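Local atomic coordinates of fluoride-specific ion channel FluC (Bordetella pertussis, PDB entry 5NKQ), a protein that forms a fluoride-specific, dual-topology membrane channel with two ion pathways, lowering fluoride in the cell and so its toxicity, while excluding chloride. Residues L18-W21 with L22-V25; T84-A87 with E88-M92. All coordinates share one frame; numbering follows the deposited sequence.

Contact 1: L18-W21 with L22-V25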
loop_
_atom_site.group_PDB
_atom_site.type_symbol
_atom_site.label_atom_id
_atom_site.label_comp_id
_atom_site.label_asym_id
_atom_site.label_seq_id
_atom_site.Cartn_x
_atom_site.Cartn_y
_atom_site.Cartn_z
ATOM N N LEU A 18 4.783 -14.505 -5.342
ATOM C CA LEU A 18 5.477 -13.974 -6.511
ATOM C C LEU A 18 5.529 -12.451 -6.479
ATOM O O LEU A 18 6.545 -11.852 -6.850
ATOM C CB LEU A 18 4.794 -14.459 -7.790
ATOM C CG LEU A 18 4.758 -15.974 -8.009
ATOM C CD1 LEU A 18 3.948 -16.317 -9.249
ATOM C CD2 LEU A 18 6.169 -16.533 -8.113
ATOM N N GLY A 19 4.445 -11.811 -6.039
ATOM C CA GLY A 19 4.434 -10.358 -5.967
ATOM C C GLY A 19 5.398 -9.817 -4.928
ATOM O O GLY A 19 6.055 -8.797 -5.153
ATOM N N ALA A 20 5.497 -10.490 -3.780
ATOM C CA ALA A 20 6.438 -10.058 -2.752
ATOM C C ALA A 20 7.879 -10.320 -3.167
ATOM O O ALA A 20 8.775 -9.545 -2.812
ATOM C CB ALA A 20 6.130 -10.756 -1.430
ATOM N N TRP A 21 8.123 -11.404 -3.907
ATOM C CA TRP A 21 9.462 -11.655 -4.429
ATOM C C TRP A 21 9.880 -10.565 -5.407
ATOM O O TRP A 21 11.036 -10.127 -5.405
ATOM C CB TRP A 21 9.517 -13.026 -5.104
ATOM C CG TRP A 21 9.541 -14.181 -4.148
ATOM C CD1 TRP A 21 9.680 -14.122 -2.792
ATOM C CD2 TRP A 21 9.424 -15.569 -4.479
ATOM N NE1 TRP A 21 9.657 -15.388 -2.258
ATOM C CE2 TRP A 21 9.500 -16.295 -3.273
ATOM C CE3 TRP A 21 9.262 -16.270 -5.679
ATOM C CZ2 TRP A 21 9.422 -17.687 -3.232
ATOM C CZ3 TRP A 21 9.182 -17.653 -5.636
ATOM C CH2 TRP A 21 9.262 -18.344 -4.421
ATOM N N LEU A 22 8.949 -10.113 -6.250
ATOM C CA LEU A 22 9.269 -9.071 -7.220
ATOM C C LEU A 22 9.544 -7.740 -6.532
ATOM O O LEU A 22 10.496 -7.036 -6.890
ATOM C CB LEU A 22 8.133 -8.931 -8.233
ATOM C CG LEU A 22 8.309 -7.839 -9.289
ATOM C CD1 LEU A 22 9.621 -8.023 -10.037
ATOM C CD2 LEU A 22 7.133 -7.836 -10.254
ATOM N N ARG A 23 8.719 -7.373 -5.548
ATOM C CA ARG A 23 8.962 -6.141 -4.805
ATOM C C ARG A 23 10.292 -6.199 -4.063
ATOM O O ARG A 23 11.025 -5.205 -4.005
ATOM C CB ARG A 23 7.812 -5.880 -3.831
ATOM C CG ARG A 23 8.127 -4.852 -2.756
ATOM C CD ARG A 23 6.892 -4.498 -1.946
ATOM N NE ARG A 23 6.144 -5.682 -1.534
ATOM C CZ ARG A 23 6.355 -6.346 -0.402
ATOM N NH1 ARG A 23 7.298 -5.941 0.438
ATOM N NH2 ARG A 23 5.626 -7.413 -0.110
ATOM N N TRP A 24 10.623 -7.363 -3.499
ATOM C CA TRP A 24 11.889 -7.515 -2.791
ATOM C C TRP A 24 13.074 -7.336 -3.733
ATOM O O TRP A 24 14.049 -6.656 -3.393
ATOM C CB TRP A 24 11.936 -8.883 -2.109
ATOM C CG TRP A 24 13.226 -9.185 -1.415
ATOM C CD1 TRP A 24 13.853 -8.419 -0.476
ATOM C CD2 TRP A 24 14.037 -10.353 -1.587
ATOM N NE1 TRP A 24 15.010 -9.032 -0.061
ATOM C CE2 TRP A 24 15.146 -10.222 -0.727
ATOM C CE3 TRP A 24 13.935 -11.496 -2.387
ATOM C CZ2 TRP A 24 16.145 -11.188 -0.646
ATOM C CZ3 TRP A 24 14.929 -12.454 -2.305
ATOM C CH2 TRP A 24 16.020 -12.294 -1.441
ATOM N N VAL A 25 13.002 -7.928 -4.927
ATOM C CA VAL A 25 14.089 -7.786 -5.892
ATOM C C VAL A 25 14.177 -6.349 -6.392
ATOM O O VAL A 25 15.272 -5.785 -6.512
ATOM C CB VAL A 25 13.908 -8.783 -7.050
ATOM C CG1 VAL A 25 14.888 -8.482 -8.172
ATOM C CG2 VAL A 25 14.090 -10.209 -6.554
#
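R23 folds its guanidinium group back along the helix to the methyl of A20, with R23 NH2 3.6 Å from A20 CB. The approach is oblique. The chain leaves the backbone extended, then bends about the CG-CD bond (chi3 46°), which turns the guanidinium back toward the preceding turn. A20 gives it a small apolar neighbour; the polar partners lie elsewhere. R23 NE is hydrogen-bonded to the carbonyl of G78, and R23 NH2 to the carbonyl of T73 of the second subunit. The side chain therefore ties helix 6-30 to helix 65-79 of the same chain and to the second subunit. The bound sodium ion lies about 5 Å from this side chain.

Beneath the side chains runs a regular alpha-helical pattern. L22, R23, W24 and V25 each donate a backbone N-H to the carbonyl four residues earlier. The bond from R23 N to G19 O is 3.0 Å and nearly straight at 166°. The next one, W24 N to A20 O, is 2.9 Å. V25 sets CG2 3.3 Å from W21 O, beside the carbonyl that its own N-H uses.

The two indoles do not stack on each other. Both meet F9 of the second subunit edge-to-face, and W21 NE1 is hydrogen-bonded to the F9 carbonyl. L22 turns to another surface and packs on F75 and L79 of helix 65-79. One short piece of transmembrane helix thus carries a polar grip and an aromatic patch at the subunit interface. The positive charge of R23, so close to sodium, is probably eased by the carbonyl oxygens that hold it.

Contact 2: T84-A87 with E88-M92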
loop_
_atom_site.group_PDB
_atom_site.type_symbol
_atom_site.label_atom_id
_atom_site.label_comp_id
_atom_site.label_asym_id
_atom_site.label_seq_id
_atom_site.Cartn_x
_atom_site.Cartn_y
_atom_site.Cartn_z
ATOM N N THR A 84 5.447 -0.360 3.992
ATOM C CA THR A 84 6.807 0.044 3.650
ATOM C C THR A 84 6.848 1.505 3.221
ATOM O O THR A 84 7.760 2.247 3.605
ATOM C CB THR A 84 7.368 -0.856 2.548
ATOM O OG1 THR A 84 7.297 -2.227 2.963
ATOM C CG2 THR A 84 8.820 -0.500 2.254
ATOM N N PHE A 85 5.860 1.938 2.434
ATOM C CA PHE A 85 5.757 3.351 2.085
ATOM C C PHE A 85 5.585 4.213 3.329
ATOM O O PHE A 85 6.164 5.302 3.426
ATOM C CB PHE A 85 4.592 3.566 1.116
ATOM C CG PHE A 85 4.078 4.978 1.086
ATOM C CD1 PHE A 85 4.739 5.954 0.361
ATOM C CD2 PHE A 85 2.929 5.327 1.779
ATOM C CE1 PHE A 85 4.270 7.254 0.332
ATOM C CE2 PHE A 85 2.456 6.625 1.754
ATOM C CZ PHE A 85 3.126 7.589 1.029
ATOM N N SER A 86 4.800 3.737 4.298
ATOM C CA SER A 86 4.554 4.517 5.506
ATOM C C SER A 86 5.815 4.644 6.353
ATOM O O SER A 86 6.114 5.727 6.869
ATOM C CB SER A 86 3.422 3.882 6.315
ATOM O OG SER A 86 3.071 4.688 7.427
ATOM N N ALA A 87 6.568 3.552 6.506
ATOM C CA ALA A 87 7.779 3.598 7.319
ATOM C C ALA A 87 8.858 4.447 6.661
ATOM O O ALA A 87 9.588 5.172 7.348
ATOM C CB ALA A 87 8.293 2.182 7.579
ATOM N N GLU A 88 8.979 4.369 5.333
ATOM C CA GLU A 88 9.942 5.209 4.629
ATOM C C GLU A 88 9.591 6.684 4.774
ATOM O O GLU A 88 10.472 7.520 5.012
ATOM C CB GLU A 88 10.003 4.814 3.152
ATOM C CG GLU A 88 10.566 3.424 2.900
ATOM C CD GLU A 88 10.245 2.907 1.508
ATOM O OE1 GLU A 88 11.019 2.078 0.986
ATOM O OE2 GLU A 88 9.217 3.329 0.936
ATOM N N THR A 89 8.307 7.022 4.638
ATOM C CA THR A 89 7.886 8.413 4.774
ATOM C C THR A 89 8.090 8.917 6.198
ATOM O O THR A 89 8.555 10.044 6.403
ATOM C CB THR A 89 6.422 8.558 4.354
ATOM O OG1 THR A 89 6.273 8.135 2.993
ATOM C CG2 THR A 89 5.965 10.003 4.480
ATOM N N VAL A 90 7.754 8.093 7.194
ATOM C CA VAL A 90 7.952 8.488 8.586
ATOM C C VAL A 90 9.433 8.712 8.873
ATOM O O VAL A 90 9.804 9.640 9.603
ATOM C CB VAL A 90 7.337 7.437 9.530
ATOM C CG1 VAL A 90 7.838 7.626 10.954
ATOM C CG2 VAL A 90 5.818 7.523 9.492
ATOM N N ASP A 91 10.302 7.881 8.291
ATOM C CA ASP A 91 11.737 8.076 8.484
ATOM C C ASP A 91 12.216 9.376 7.851
ATOM O O ASP A 91 13.172 9.986 8.343
ATOM C CB ASP A 91 12.520 6.892 7.917
ATOM C CG ASP A 91 13.986 6.926 8.312
ATOM O OD1 ASP A 91 14.294 6.602 9.479
ATOM O OD2 ASP A 91 14.830 7.285 7.463
ATOM N N MET A 92 11.577 9.811 6.763
ATOM C CA MET A 92 11.907 11.113 6.196
ATOM C C MET A 92 11.471 12.245 7.117
ATOM O O MET A 92 12.149 13.275 7.196
ATOM C CB MET A 92 11.259 11.273 4.820
ATOM C CG MET A 92 11.736 10.275 3.776
ATOM S SD MET A 92 10.890 10.481 2.196
ATOM C CE MET A 92 11.625 9.159 1.238
#
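With T89 OG1 anti to the carbonyl carbon (chi1 -59°), the hydroxyl swings back to the carbonyl of F85 one turn earlier. F85 holds CG anti to its backbone N (chi1 159°), and its ring comes under the same hydroxyl. T89 OG1 donates to F85 O at 2.9 Å. It also lies over one face of the phenyl ring, offset toward the rim, 3.4 Å from F85 CE1. The backbone N-H of T89 binds F85 O as well, at 3.0 Å. The two donors reach this oxygen from opposite faces of the carbonyl plane. The threonine hydroxyl thus gains an acceptor inside the helix, as serine and threonine often do in membrane helices.

E88 also turns back toward the previous turn. Its carboxylate passes obliquely by T84, with E88 OE1 3.6 Å from T84 CG2. E88 CG lies 3.1 Å from T84 O. E88 OE2 is 3.2 Å from the same oxygen, but both are acceptors, so the backbone gives the carboxylate no bond there. Its partners lie outside: OE2 bonds to Y104 OH, and OE1 to T39 OG1 and to a polar side chain of another protein chain. These bonds fix the carboxylate beside Y104 and T39, two residues of the fluoride pocket that also holds F85. V90 N binds S86 O at 2.9 Å, continuing the regular helix.

F85 packs on A105 and S108 of helix 98-126, its ring meets that of Y104, and it also reaches L109 of the second subunit. S86 faces the second subunit, where its OG bonds to T116. D91 bonds through OD2 to an aromatic side chain of another protein chain. Helix 83-95 thus meets helix 98-126, the second subunit and a chain of another protein.

Contact 1 comes first along the chain, on helix 6-30, and contact 2 follows on helix 83-95. Their centres are 19 Å apart; their nearest atoms approach to about 4 Å without touching. Both lie in membrane-spanning parts of the chain, both belong to the part shared by the CrcB family, and both reach the second subunit. Their roles differ. Residues 18-25 bring R23 near the central sodium site, where G77 and T80 bind the ion. Residues 84-92 bring F85 into a fluoride pocket. Helix 65-79, which precedes helix 83-95, packs against contact 1. Their placement is consistent with a link between subunit pairing, the structural cation and the ion pathway.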